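Local coordinates for protein acinetobacter secreted protease CpaA (Acinetobacter nosocomialis M2, PDB 6O38) that is a secreted zinc metalloprotease, probably of the reprolysin-like type, exported by type II secretion with the help of its chaperone CpaB, at residues A296-L306 against Q320-V331. Residues are numbered along the deposited sequence; the frame is centred on the assembly and turned at random.
Sequences AILPNMTQPTL and QLPAQAQVGDKV
Met301, a selenomethionine, turns its side chain toward 320-331, where Pro322, Ala325, Asp329 and Val331 surround it. Bends at chi2 (-67°) and chi3 (-64°) curl it back: SE lies 3.7 Å from Pro322 CG and faces Val331 CG2, CG meets Ala325 CB at 3.6 Å, and CE reaches Asp329 CB. Asp329 comes at it from the opposite direction, yet its OD2 is held by Gln326 N, across a type II turn, and by Thr258 OG1. Leu298 extends the apolar layer, its CD1 4.0 Å from Leu321 CD2 and its CB 3.9 Å from Pro322 CD. The side-chain amides of Asn300 and the exposed Gln324 stack with planes 20° apart. Gln324 N donates to Asn300 OD1 (3.1 Å) from above its carbonyl plane, and Met301 N donates to Gln324 O. At one end Gln320 N donates to Ala296 O and Leu298 N to Gln320 O (2.8 Å); at the other, strands 305-310 and 330-335 pair in parallel, Lys330 N to Pro304 O (3.0 Å) and Leu306 N to Lys330 O. Thr305 also bonds Lys286 of strand 277-288 in the StcE-like beta-sandwich region. Apolar contacts dominate the middle, whereas five of six crossing hydrogen bonds join backbone groups; Asn300 supplies the sixth, and Asp329 OD2 braces its own turn.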
loop_
_atom_site.group_PDB
_atom_site.type_symbol
_atom_site.label_atom_id
_atom_site.label_comp_id
_atom_site.label_asym_id
_atom_site.label_seq_id
_atom_site.Cartn_x
_atom_site.Cartn_y
_atom_site.Cartn_z
ATOM N N ALA A 296 -5.347 -28.438 16.085
ATOM C CA ALA A 296 -4.062 -28.853 16.643
ATOM C C ALA A 296 -3.073 -29.209 15.540
ATOM O O ALA A 296 -1.874 -28.926 15.654
ATOM C CB ALA A 296 -4.258 -30.034 17.591
ATOM N N ILE A 297 -3.556 -29.827 14.467
ATOM C CA ILE A 297 -2.762 -30.090 13.274
ATOM C C ILE A 297 -3.219 -29.103 12.210
ATOM O O ILE A 297 -4.370 -29.153 11.760
ATOM C CB ILE A 297 -2.909 -31.540 12.794
ATOM C CG1 ILE A 297 -2.457 -32.512 13.888
ATOM C CG2 ILE A 297 -2.117 -31.761 11.513
ATOM C CD1 ILE A 297 -2.438 -33.960 13.452
ATOM N N LEU A 298 -2.323 -28.204 11.810
ATOM C CA LEU A 298 -2.685 -27.174 10.851
ATOM C C LEU A 298 -3.033 -27.811 9.505
ATOM O O LEU A 298 -2.456 -28.834 9.125
ATOM C CB LEU A 298 -1.545 -26.172 10.687
ATOM C CG LEU A 298 -1.272 -25.284 11.905
ATOM C CD1 LEU A 298 -0.107 -24.343 11.643
ATOM C CD2 LEU A 298 -2.520 -24.504 12.295
ATOM N N PRO A 299 -3.977 -27.230 8.769
ATOM C CA PRO A 299 -4.442 -27.867 7.533
ATOM C C PRO A 299 -3.380 -27.834 6.446
ATOM O O PRO A 299 -2.481 -26.991 6.434
ATOM C CB PRO A 299 -5.662 -27.027 7.141
ATOM C CG PRO A 299 -5.389 -25.685 7.735
ATOM C CD PRO A 299 -4.669 -25.956 9.029
ATOM N N ASN A 300 -3.499 -28.786 5.524
ATOM C CA ASN A 300 -2.601 -28.836 4.379
ATOM C C ASN A 300 -2.766 -27.583 3.529
ATOM O O ASN A 300 -3.877 -27.075 3.352
ATOM C CB ASN A 300 -2.874 -30.086 3.544
ATOM C CG ASN A 300 -2.547 -31.365 4.289
ATOM O OD1 ASN A 300 -1.704 -31.376 5.187
ATOM N ND2 ASN A 300 -3.214 -32.453 3.921
HETATM N N MSE A 301 -1.650 -27.083 3.008
HETATM C CA MSE A 301 -1.641 -25.831 2.260
HETATM C C MSE A 301 -2.526 -25.885 1.019
HETATM O O MSE A 301 -2.373 -26.764 0.169
HETATM C CB MSE A 301 -0.212 -25.464 1.855
HETATM C CG MSE A 301 0.783 -25.443 3.003
HETATM SE SE MSE A 301 0.468 -24.029 4.308
HETATM C CE MSE A 301 0.788 -22.476 3.174
ATOM N N THR A 302 -3.464 -24.941 0.930
ATOM C CA THR A 302 -4.266 -24.741 -0.272
ATOM C C THR A 302 -4.023 -23.370 -0.888
ATOM O O THR A 302 -4.809 -22.934 -1.738
ATOM C CB THR A 302 -5.757 -24.915 0.032
ATOM O OG1 THR A 302 -6.161 -23.959 1.021
ATOM C CG2 THR A 302 -6.042 -26.320 0.544
ATOM N N GLN A 303 -2.960 -22.681 -0.474
ATOM C CA GLN A 303 -2.569 -21.376 -0.991
ATOM C C GLN A 303 -1.136 -21.101 -0.545
ATOM O O GLN A 303 -0.624 -21.807 0.332
ATOM C CB GLN A 303 -3.528 -20.281 -0.501
ATOM C CG GLN A 303 -3.595 -20.106 1.008
ATOM C CD GLN A 303 -4.363 -21.215 1.699
ATOM O OE1 GLN A 303 -5.528 -21.465 1.389
ATOM N NE2 GLN A 303 -3.712 -21.886 2.642
ATOM N N PRO A 304 -0.449 -20.113 -1.124
ATOM C CA PRO A 304 0.969 -19.917 -0.778
ATOM C C PRO A 304 1.233 -19.562 0.679
ATOM O O PRO A 304 2.355 -19.789 1.149
ATOM C CB PRO A 304 1.402 -18.781 -1.714
ATOM C CG PRO A 304 0.492 -18.901 -2.880
ATOM C CD PRO A 304 -0.831 -19.308 -2.299
ATOM N N THR A 305 0.262 -19.018 1.413
ATOM C CA THR A 305 0.527 -18.551 2.768
ATOM C C THR A 305 -0.653 -18.843 3.683
ATOM O O THR A 305 -1.817 -18.771 3.273
ATOM C CB THR A 305 0.815 -17.039 2.781
ATOM O OG1 THR A 305 1.741 -16.717 1.737
ATOM C CG2 THR A 305 1.396 -16.605 4.119
ATOM N N LEU A 306 -0.335 -19.164 4.937
ATOM C CA LEU A 306 -1.328 -19.392 5.976
ATOM C C LEU A 306 -0.899 -18.638 7.224
ATOM O O LEU A 306 0.253 -18.760 7.654
ATOM C CB LEU A 306 -1.472 -20.889 6.288
ATOM C CG LEU A 306 -2.214 -21.249 7.582
ATOM C CD1 LEU A 306 -3.710 -21.012 7.442
ATOM C CD2 LEU A 306 -1.929 -22.688 7.999
ATOM N N GLN A 320 0.852 -28.353 15.101
ATOM C CA GLN A 320 1.618 -29.117 14.127
ATOM C C GLN A 320 1.566 -28.383 12.794
ATOM O O GLN A 320 0.479 -28.134 12.261
ATOM C CB GLN A 320 1.058 -30.533 13.987
ATOM C CG GLN A 320 1.868 -31.455 13.086
ATOM C CD GLN A 320 3.089 -32.031 13.780
ATOM O OE1 GLN A 320 3.299 -31.817 14.975
ATOM N NE2 GLN A 320 3.901 -32.771 13.032
ATOM N N LEU A 321 2.737 -28.028 12.267
ATOM C CA LEU A 321 2.799 -27.367 10.975
ATOM C C LEU A 321 2.226 -28.288 9.896
ATOM O O LEU A 321 2.230 -29.513 10.058
ATOM C CB LEU A 321 4.241 -26.980 10.650
ATOM C CG LEU A 321 4.791 -25.831 11.501
ATOM C CD1 LEU A 321 6.230 -25.510 11.134
ATOM C CD2 LEU A 321 3.913 -24.594 11.364
ATOM N N PRO A 322 1.708 -27.727 8.801
ATOM C CA PRO A 322 0.990 -28.545 7.814
ATOM C C PRO A 322 1.809 -29.740 7.346
ATOM O O PRO A 322 3.000 -29.629 7.050
ATOM C CB PRO A 322 0.727 -27.562 6.670
ATOM C CG PRO A 322 0.670 -26.233 7.335
ATOM C CD PRO A 322 1.659 -26.292 8.465
ATOM N N ALA A 323 1.147 -30.898 7.277
ATOM C CA ALA A 323 1.835 -32.125 6.898
ATOM C C ALA A 323 2.171 -32.151 5.415
ATOM O O ALA A 323 3.198 -32.719 5.025
ATOM C CB ALA A 323 0.985 -33.340 7.267
ATOM N N GLN A 324 1.333 -31.548 4.577
ATOM C CA GLN A 324 1.555 -31.521 3.139
ATOM C C GLN A 324 1.674 -30.075 2.682
ATOM O O GLN A 324 0.799 -29.252 2.968
ATOM C CB GLN A 324 0.426 -32.234 2.390
ATOM C CG GLN A 324 0.584 -33.745 2.397
ATOM C CD GLN A 324 -0.688 -34.477 2.023
ATOM O OE1 GLN A 324 -1.515 -33.967 1.265
ATOM N NE2 GLN A 324 -0.876 -35.662 2.595
ATOM N N ALA A 325 2.756 -29.777 1.970
ATOM C CA ALA A 325 3.034 -28.428 1.502
ATOM C C ALA A 325 3.983 -28.520 0.321
ATOM O O ALA A 325 4.496 -29.592 -0.011
ATOM C CB ALA A 325 3.627 -27.560 2.616
ATOM N N GLN A 326 4.213 -27.376 -0.314
ATOM C CA GLN A 326 5.148 -27.270 -1.421
ATOM C C GLN A 326 6.231 -26.259 -1.070
ATOM O O GLN A 326 6.023 -25.370 -0.238
ATOM C CB GLN A 326 4.435 -26.865 -2.716
ATOM C CG GLN A 326 3.450 -27.909 -3.223
ATOM C CD GLN A 326 2.767 -27.495 -4.511
ATOM O OE1 GLN A 326 3.161 -26.522 -5.153
ATOM N NE2 GLN A 326 1.731 -28.234 -4.895
ATOM N N VAL A 327 7.398 -26.418 -1.701
ATOM C CA VAL A 327 8.536 -25.552 -1.411
ATOM C C VAL A 327 8.155 -24.098 -1.649
ATOM O O VAL A 327 7.653 -23.735 -2.719
ATOM C CB VAL A 327 9.747 -25.963 -2.261
ATOM C CG1 VAL A 327 10.885 -24.971 -2.076
ATOM C CG2 VAL A 327 10.194 -27.370 -1.895
ATOM N N GLY A 328 8.391 -23.259 -0.644
ATOM C CA GLY A 328 8.041 -21.861 -0.694
ATOM C C GLY A 328 6.802 -21.493 0.097
ATOM O O GLY A 328 6.592 -20.305 0.372
ATOM N N ASP A 329 5.979 -22.474 0.464
ATOM C CA ASP A 329 4.813 -22.194 1.291
ATOM C C ASP A 329 5.250 -21.625 2.635
ATOM O O ASP A 329 6.274 -22.025 3.195
ATOM C CB ASP A 329 3.988 -23.466 1.495
ATOM C CG ASP A 329 3.195 -23.851 0.260
ATOM O OD1 ASP A 329 3.096 -23.020 -0.666
ATOM O OD2 ASP A 329 2.670 -24.983 0.213
ATOM N N LYS A 330 4.464 -20.684 3.154
ATOM C CA LYS A 330 4.816 -19.964 4.368
ATOM C C LYS A 330 3.689 -20.063 5.384
ATOM O O LYS A 330 2.508 -20.036 5.024
ATOM C CB LYS A 330 5.117 -18.491 4.069
ATOM C CG LYS A 330 6.364 -18.272 3.232
ATOM C CD LYS A 330 6.669 -16.792 3.078
ATOM C CE LYS A 330 7.940 -16.576 2.275
ATOM N NZ LYS A 330 8.537 -15.237 2.535
ATOM N N VAL A 331 4.065 -20.174 6.655
ATOM C CA VAL A 331 3.128 -20.142 7.769
ATOM C C VAL A 331 3.582 -19.051 8.728
ATOM O O VAL A 331 4.724 -19.070 9.201
ATOM C CB VAL A 331 3.037 -21.498 8.488
ATOM C CG1 VAL A 331 2.202 -21.370 9.752
ATOM C CG2 VAL A 331 2.443 -22.547 7.562
#